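Local coordinates for protein UDP-N-acetylmuramate--L-alanine ligase (Thermotoga maritima, PDB 1J6U) that catalyses the ATP-dependent joining of L-alanine to UDP-N-acetylmuramate, a cytoplasmic step in building bacterial cell-wall peptidoglycan, at residues A130-A133 / H134-H138; E418-P421 / E422-K425; P79-R82 / D83-E87. One frame throughout, in Å; residues are numbered along the deposited sequence.

Contact 1. Residues A130-A133 / H134-H138; sequences AMVA and HVLKH
Val132 and Leu136 lie side by side one helical turn apart, pointing the same way, and meet through one methyl each: CG1 of Val132 is 3.8 Å from CD2 of Leu136. The valine reaches its neighbour because CG1 stands anti to the backbone N (chi1 175°). From CB outward, Leu136 stays close to the preceding turn. Its CB rests 3.6 Å from Val132 O, its CG is slightly farther from the same oxygen, and CD2 bends back to lie 3.6 Å from Val132 O while also touching the valine methyl. Both side chains continue onto Val167 of strand 166-170, and Leu136 also packs on Phe289. The backbone beneath is regular: Leu136 N donates to Val132 O at 2.9 Å, and the bonds from His134 N to Ala130 O, Val135 N to Met131 O and Lys137 N to Ala133 O repeat the same i to i+4 spacing of a helix. Met131, a selenomethionine, and Val135 face helices 276-291 and 296-305; CG2 of Val135 sits 3.3 Å from Met131 O. His134 starts with CB 3.1 Å from Ala130 O, and its ring extends to helix 296-305 and Phe306, NE2 bonding Ala302 O and the ring meeting that of Phe306 obliquely. CG and CD of Lys137 pass Ala133 O before the chain bends at its last two torsions and NZ forms a salt bridge with Glu160. This is the C-terminal part of helix 125-138, packed between the central sheet and two helices of the Mur ligase middle domain; the helix begins within the predicted ATP-binding segment Gly121 to Thr127, consistent with the helix that follows a P-loop.

Contact 2. Residues E418-P421 / E422-K425; sequences EKLP and ELEK
Leu420 and Leu423 press their CD2 methyls together at 3.5 Å, tighter than usual for two carbons, with the side chains crossing obliquely. This is the packed part: CB of Leu423 also lies 3.2 Å from Leu420 O, and both leucines lean on Ser446 of helix 443-457. Glu424, also buried, has CG anti to its carbonyl carbon (chi1 -27°, off the usual value) and a bend at chi2 that folds the carboxylate back, placing Glu424 OE2 3.4 Å from Pro421 O, a pair of acceptors that cannot bond. OE2 is instead engaged by Arg449 in a salt bridge. A glutamine in its place would probably leave Arg449 without its opposing charge. The solvent side is looser. Lys425 bends at chi2 and chi4 so that its NZ donates to Pro421 O at 3.1 Å from above the carbonyl plane, while Lys419 NZ forms a salt bridge with Glu418 OE1. In the backbone, Glu422 N bonds Lys419 O at 3.0 Å and Leu423 N bonds Leu420 O at 3.2 Å. Such three-residue spacing is that of a tight turn leading into a short, weakly bonded helix, about 423-426, which follows strand 414-416 at the edge of the C-terminal domain's sheet.

Contact 3. Residues P79-R82 / D83-E87; sequences PAVR and DDNPE
With CG set between its backbone N and carbonyl carbon (chi1 56°), Asp84 folds its carboxylate back against Arg82, whose chain bends at chi3 (-59°) to bring the guanidinium across it. The two belong to a type I beta turn, Arg82 to Asn85, that leads into an N-capped helix. NH2 of Arg82 forms a salt bridge with Asp84 OD1 at 3.1 Å, and NE of Arg82 stands 3.2 Å from Asp84 OD2; the planes of the groups are 79° apart, far from the flat side-on pairing of a two-pronged bridge. CG of Arg82 lies 3.3 Å from Asp84 OD2. This pair sits on the surface, while OD1 of Asp83 forms a salt bridge with NH2 of Arg92. The turn is closed by Asn85 N, which donates to Arg82 O at 2.9 Å. On the inner side CG1 of Val81 meets CB of Asn85 at 3.8 Å, and both side chains rest on Val18 of strand 14-18, in the N-terminal domain's parallel sheet. Asn85 occupies the N-cap of helix 86-93: OD1 of Asn85 accepts from Glu87 N at 2.8 Å, the donor in the plane of the side-chain carbonyl.

Overall arrangement
From the N terminus the chain meets contact 3 first, at the passage from strand 74-77 to helix 86-93 in the N-terminal domain. Contact 1 follows in the middle domain, within the helix after strand 116-120, and contact 2 comes last, joining strand 414-416 to helix 423-426 in the C-terminal domain. Each involves one continuous stretch, so the three run in series and none encloses or crosses another. Contacts 3 and 2 each close a turn ahead of a helix; contact 1 joins successive turns inside one. Their centres are 32 to 37 Å apart, with contacts 1 and 2 on opposite sides of the chain's centre, giving each domain its own local contact.

Contact 1. Residues A130-A133 / H134-H138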
loop_
_atom_site.group_PDB
_atom_site.type_symbol
_atom_site.label_atom_id
_atom_site.label_comp_id
_atom_site.label_asym_id
_atom_site.label_seq_id
_atom_site.Cartn_x
_atom_site.Cartn_y
_atom_site.Cartn_z
ATOM N N ALA A 130 5.941 5.582 -0.087
ATOM C CA ALA A 130 5.407 6.763 -0.754
ATOM C C ALA A 130 6.023 8.005 -0.104
ATOM O O ALA A 130 6.371 8.999 -0.788
ATOM C CB ALA A 130 3.852 6.765 -0.683
HETATM N N MSE A 131 6.182 7.940 1.217
HETATM C CA MSE A 131 6.799 9.041 1.949
HETATM C C MSE A 131 8.251 9.264 1.457
HETATM O O MSE A 131 8.619 10.393 1.138
HETATM C CB MSE A 131 6.767 8.760 3.436
HETATM C CG MSE A 131 5.446 8.955 4.031
HETATM SE SE MSE A 131 5.449 8.472 5.874
HETATM C CE MSE A 131 3.868 9.450 6.426
ATOM N N VAL A 132 9.043 8.184 1.380
ATOM C CA VAL A 132 10.415 8.246 0.920
ATOM C C VAL A 132 10.448 8.868 -0.458
ATOM O O VAL A 132 11.192 9.824 -0.692
ATOM C CB VAL A 132 11.063 6.833 0.862
ATOM C CG1 VAL A 132 12.495 6.902 0.250
ATOM C CG2 VAL A 132 11.142 6.268 2.247
ATOM N N ALA A 133 9.642 8.323 -1.364
ATOM C CA ALA A 133 9.562 8.847 -2.712
ATOM C C ALA A 133 9.161 10.325 -2.696
ATOM O O ALA A 133 9.724 11.146 -3.425
ATOM C CB ALA A 133 8.521 8.046 -3.542
ATOM N N HIS A 134 8.140 10.648 -1.912
ATOM C CA HIS A 134 7.678 12.029 -1.820
ATOM C C HIS A 134 8.808 12.985 -1.338
ATOM O O HIS A 134 8.981 14.057 -1.903
ATOM C CB HIS A 134 6.459 12.071 -0.901
ATOM C CG HIS A 134 5.984 13.448 -0.568
ATOM N ND1 HIS A 134 5.262 14.220 -1.450
ATOM C CD2 HIS A 134 6.060 14.162 0.582
ATOM C CE1 HIS A 134 4.902 15.344 -0.857
ATOM N NE2 HIS A 134 5.374 15.333 0.376
ATOM N N VAL A 135 9.543 12.602 -0.291
ATOM C CA VAL A 135 10.684 13.386 0.215
ATOM C C VAL A 135 11.722 13.576 -0.920
ATOM O O VAL A 135 12.089 14.696 -1.283
ATOM C CB VAL A 135 11.395 12.663 1.383
ATOM C CG1 VAL A 135 12.691 13.384 1.736
ATOM C CG2 VAL A 135 10.489 12.611 2.616
ATOM N N LEU A 136 12.184 12.478 -1.490
ATOM C CA LEU A 136 13.147 12.558 -2.572
ATOM C C LEU A 136 12.640 13.478 -3.696
ATOM O O LEU A 136 13.394 14.251 -4.292
ATOM C CB LEU A 136 13.465 11.150 -3.104
ATOM C CG LEU A 136 14.769 10.443 -2.686
ATOM C CD1 LEU A 136 15.607 11.338 -1.769
ATOM C CD2 LEU A 136 14.469 9.124 -2.039
ATOM N N LYS A 137 11.359 13.439 -3.994
ATOM C CA LYS A 137 10.892 14.316 -5.057
ATOM C C LYS A 137 10.924 15.774 -4.605
ATOM O O LYS A 137 11.256 16.663 -5.385
ATOM C CB LYS A 137 9.467 13.932 -5.480
ATOM C CG LYS A 137 9.380 12.754 -6.442
ATOM C CD LYS A 137 7.939 12.176 -6.517
ATOM C CE LYS A 137 6.866 13.182 -6.971
ATOM N NZ LYS A 137 7.112 13.838 -8.290
ATOM N N HIS A 138 10.584 16.013 -3.337
ATOM C CA HIS A 138 10.523 17.366 -2.808
ATOM C C HIS A 138 11.888 17.944 -2.793
ATOM O O HIS A 138 12.058 19.130 -3.052
ATOM C CB HIS A 138 9.975 17.378 -1.408
ATOM C CG HIS A 138 9.830 18.745 -0.828
ATOM N ND1 HIS A 138 8.788 19.584 -1.153
ATOM C CD2 HIS A 138 10.539 19.385 0.135
ATOM C CE1 HIS A 138 8.851 20.673 -0.406
ATOM N NE2 HIS A 138 9.904 20.576 0.384
#

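Contact 2. Residues E418-P421 / E422-K425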
loop_
_atom_site.group_PDB
_atom_site.type_symbol
_atom_site.label_atom_id
_atom_site.label_comp_id
_atom_site.label_asym_id
_atom_site.label_seq_id
_atom_site.Cartn_x
_atom_site.Cartn_y
_atom_site.Cartn_z
ATOM N N GLU A 418 -25.842 -8.639 0.962
ATOM C CA GLU A 418 -24.999 -9.548 0.219
ATOM C C GLU A 418 -24.576 -9.228 -1.196
ATOM O O GLU A 418 -23.495 -9.619 -1.588
ATOM C CB GLU A 418 -25.577 -10.959 0.254
ATOM C CG GLU A 418 -26.540 -11.264 -0.836
ATOM C CD GLU A 418 -26.583 -12.738 -1.112
ATOM O OE1 GLU A 418 -25.500 -13.308 -1.395
ATOM O OE2 GLU A 418 -27.689 -13.318 -1.040
ATOM N N LYS A 419 -25.404 -8.556 -1.975
ATOM C CA LYS A 419 -25.010 -8.239 -3.338
ATOM C C LYS A 419 -24.246 -6.909 -3.405
ATOM O O LYS A 419 -24.770 -5.869 -3.027
ATOM C CB LYS A 419 -26.243 -8.213 -4.240
ATOM C CG LYS A 419 -26.636 -9.584 -4.812
ATOM C CD LYS A 419 -26.080 -10.740 -3.996
ATOM C CE LYS A 419 -25.961 -12.003 -4.867
ATOM N NZ LYS A 419 -24.977 -13.015 -4.341
ATOM N N LEU A 420 -23.007 -6.954 -3.892
ATOM C CA LEU A 420 -22.156 -5.777 -3.972
ATOM C C LEU A 420 -22.779 -4.526 -4.610
ATOM O O LEU A 420 -22.590 -3.418 -4.107
ATOM C CB LEU A 420 -20.852 -6.146 -4.686
ATOM C CG LEU A 420 -19.487 -5.464 -4.424
ATOM C CD1 LEU A 420 -19.243 -4.337 -5.434
ATOM C CD2 LEU A 420 -19.395 -4.980 -2.942
ATOM N N PRO A 421 -23.540 -4.673 -5.705
ATOM C CA PRO A 421 -24.169 -3.514 -6.383
ATOM C C PRO A 421 -25.253 -2.811 -5.561
ATOM O O PRO A 421 -25.675 -1.700 -5.863
ATOM C CB PRO A 421 -24.742 -4.112 -7.651
ATOM C CG PRO A 421 -23.989 -5.430 -7.814
ATOM C CD PRO A 421 -23.833 -5.922 -6.415
ATOM N N GLU A 422 -25.696 -3.476 -4.515
ATOM C CA GLU A 422 -26.703 -2.918 -3.661
ATOM C C GLU A 422 -26.134 -1.972 -2.642
ATOM O O GLU A 422 -26.829 -1.039 -2.214
ATOM C CB GLU A 422 -27.477 -4.045 -2.960
ATOM C CG GLU A 422 -28.495 -4.657 -3.878
ATOM C CD GLU A 422 -29.605 -3.674 -4.268
ATOM O OE1 GLU A 422 -29.979 -3.616 -5.471
ATOM O OE2 GLU A 422 -30.108 -2.971 -3.357
ATOM N N LEU A 423 -24.880 -2.225 -2.251
ATOM C CA LEU A 423 -24.142 -1.430 -1.256
ATOM C C LEU A 423 -24.378 0.109 -1.291
ATOM O O LEU A 423 -24.927 0.693 -0.353
ATOM C CB LEU A 423 -22.652 -1.745 -1.403
ATOM C CG LEU A 423 -21.899 -2.184 -0.154
ATOM C CD1 LEU A 423 -22.695 -3.210 0.578
ATOM C CD2 LEU A 423 -20.547 -2.760 -0.539
ATOM N N GLU A 424 -23.992 0.770 -2.374
ATOM C CA GLU A 424 -24.188 2.210 -2.446
ATOM C C GLU A 424 -25.625 2.632 -2.312
ATOM O O GLU A 424 -25.892 3.762 -1.926
ATOM C CB GLU A 424 -23.749 2.779 -3.785
ATOM C CG GLU A 424 -22.699 2.008 -4.484
ATOM C CD GLU A 424 -23.258 1.024 -5.476
ATOM O OE1 GLU A 424 -24.207 1.417 -6.223
ATOM O OE2 GLU A 424 -22.714 -0.120 -5.504
ATOM N N LYS A 425 -26.544 1.747 -2.677
ATOM C CA LYS A 425 -27.969 2.074 -2.684
ATOM C C LYS A 425 -28.638 2.041 -1.327
ATOM O O LYS A 425 -29.552 2.792 -1.039
ATOM C CB LYS A 425 -28.724 1.105 -3.614
ATOM C CG LYS A 425 -28.001 0.709 -4.882
ATOM C CD LYS A 425 -28.826 1.119 -6.085
ATOM C CE LYS A 425 -28.142 0.771 -7.406
ATOM N NZ LYS A 425 -28.038 -0.702 -7.540
#

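Contact 3. Residues P79-R82 / D83-E87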
loop_
_atom_site.group_PDB
_atom_site.type_symbol
_atom_site.label_atom_id
_atom_site.label_comp_id
_atom_site.label_asym_id
_atom_site.label_seq_id
_atom_site.Cartn_x
_atom_site.Cartn_y
_atom_site.Cartn_z
ATOM N N PRO A 79 3.525 -14.286 -9.275
ATOM C CA PRO A 79 3.436 -15.579 -8.587
ATOM C C PRO A 79 2.068 -16.233 -8.702
ATOM O O PRO A 79 1.953 -17.449 -8.565
ATOM C CB PRO A 79 3.784 -15.238 -7.136
ATOM C CG PRO A 79 4.621 -13.968 -7.261
ATOM C CD PRO A 79 3.923 -13.204 -8.354
ATOM N N ALA A 80 1.029 -15.444 -8.962
ATOM C CA ALA A 80 -0.314 -16.022 -9.066
ATOM C C ALA A 80 -0.613 -16.713 -10.399
ATOM O O ALA A 80 -1.532 -17.513 -10.479
ATOM C CB ALA A 80 -1.374 -14.963 -8.811
ATOM N N VAL A 81 0.139 -16.396 -11.443
ATOM C CA VAL A 81 -0.107 -17.009 -12.740
ATOM C C VAL A 81 0.169 -18.499 -12.680
ATOM O O VAL A 81 1.282 -18.917 -12.427
ATOM C CB VAL A 81 0.752 -16.337 -13.808
ATOM C CG1 VAL A 81 0.667 -17.104 -15.113
ATOM C CG2 VAL A 81 0.252 -14.909 -14.002
ATOM N N ARG A 82 -0.846 -19.312 -12.904
ATOM C CA ARG A 82 -0.634 -20.750 -12.800
ATOM C C ARG A 82 -0.121 -21.324 -14.111
ATOM O O ARG A 82 -0.289 -20.687 -15.176
ATOM C CB ARG A 82 -1.923 -21.446 -12.315
ATOM C CG ARG A 82 -3.212 -20.680 -12.637
ATOM C CD ARG A 82 -4.402 -21.097 -11.764
ATOM N NE ARG A 82 -4.743 -22.520 -11.862
ATOM C CZ ARG A 82 -4.167 -23.483 -11.144
ATOM N NH1 ARG A 82 -3.217 -23.186 -10.270
ATOM N NH2 ARG A 82 -4.544 -24.743 -11.291
ATOM N N ASP A 83 0.528 -22.496 -14.019
ATOM C CA ASP A 83 1.109 -23.168 -15.188
ATOM C C ASP A 83 0.125 -23.571 -16.254
ATOM O O ASP A 83 0.527 -23.855 -17.375
ATOM C CB ASP A 83 1.909 -24.405 -14.796
ATOM C CG ASP A 83 3.268 -24.062 -14.184
ATOM O OD1 ASP A 83 3.955 -23.140 -14.705
ATOM O OD2 ASP A 83 3.644 -24.734 -13.190
ATOM N N ASP A 84 -1.158 -23.614 -15.919
ATOM C CA ASP A 84 -2.151 -23.941 -16.918
ATOM C C ASP A 84 -2.721 -22.657 -17.533
ATOM O O ASP A 84 -3.706 -22.670 -18.289
ATOM C CB ASP A 84 -3.250 -24.835 -16.324
ATOM C CG ASP A 84 -3.924 -24.230 -15.113
ATOM O OD1 ASP A 84 -4.608 -24.991 -14.397
ATOM O OD2 ASP A 84 -3.789 -23.009 -14.882
ATOM N N ASN A 85 -2.099 -21.526 -17.222
ATOM C CA ASN A 85 -2.577 -20.303 -17.826
ATOM C C ASN A 85 -2.315 -20.471 -19.334
ATOM O O ASN A 85 -1.209 -20.759 -19.752
ATOM C CB ASN A 85 -1.818 -19.098 -17.259
ATOM C CG ASN A 85 -2.290 -17.773 -17.850
ATOM O OD1 ASN A 85 -2.235 -17.561 -19.057
ATOM N ND2 ASN A 85 -2.747 -16.874 -16.993
ATOM N N PRO A 86 -3.347 -20.323 -20.164
ATOM C CA PRO A 86 -3.082 -20.489 -21.595
ATOM C C PRO A 86 -1.914 -19.672 -22.150
ATOM O O PRO A 86 -1.230 -20.121 -23.061
ATOM C CB PRO A 86 -4.430 -20.127 -22.256
ATOM C CG PRO A 86 -5.130 -19.292 -21.237
ATOM C CD PRO A 86 -4.754 -19.971 -19.923
ATOM N N GLU A 87 -1.677 -18.482 -21.606
ATOM C CA GLU A 87 -0.606 -17.637 -22.099
ATOM C C GLU A 87 0.727 -18.220 -21.734
ATOM O O GLU A 87 1.692 -18.149 -22.491
ATOM C CB GLU A 87 -0.743 -16.223 -21.536
ATOM C CG GLU A 87 -1.921 -15.477 -22.186
ATOM C CD GLU A 87 -2.294 -14.163 -21.492
ATOM O OE1 GLU A 87 -1.368 -13.425 -21.093
ATOM O OE2 GLU A 87 -3.507 -13.856 -21.373
#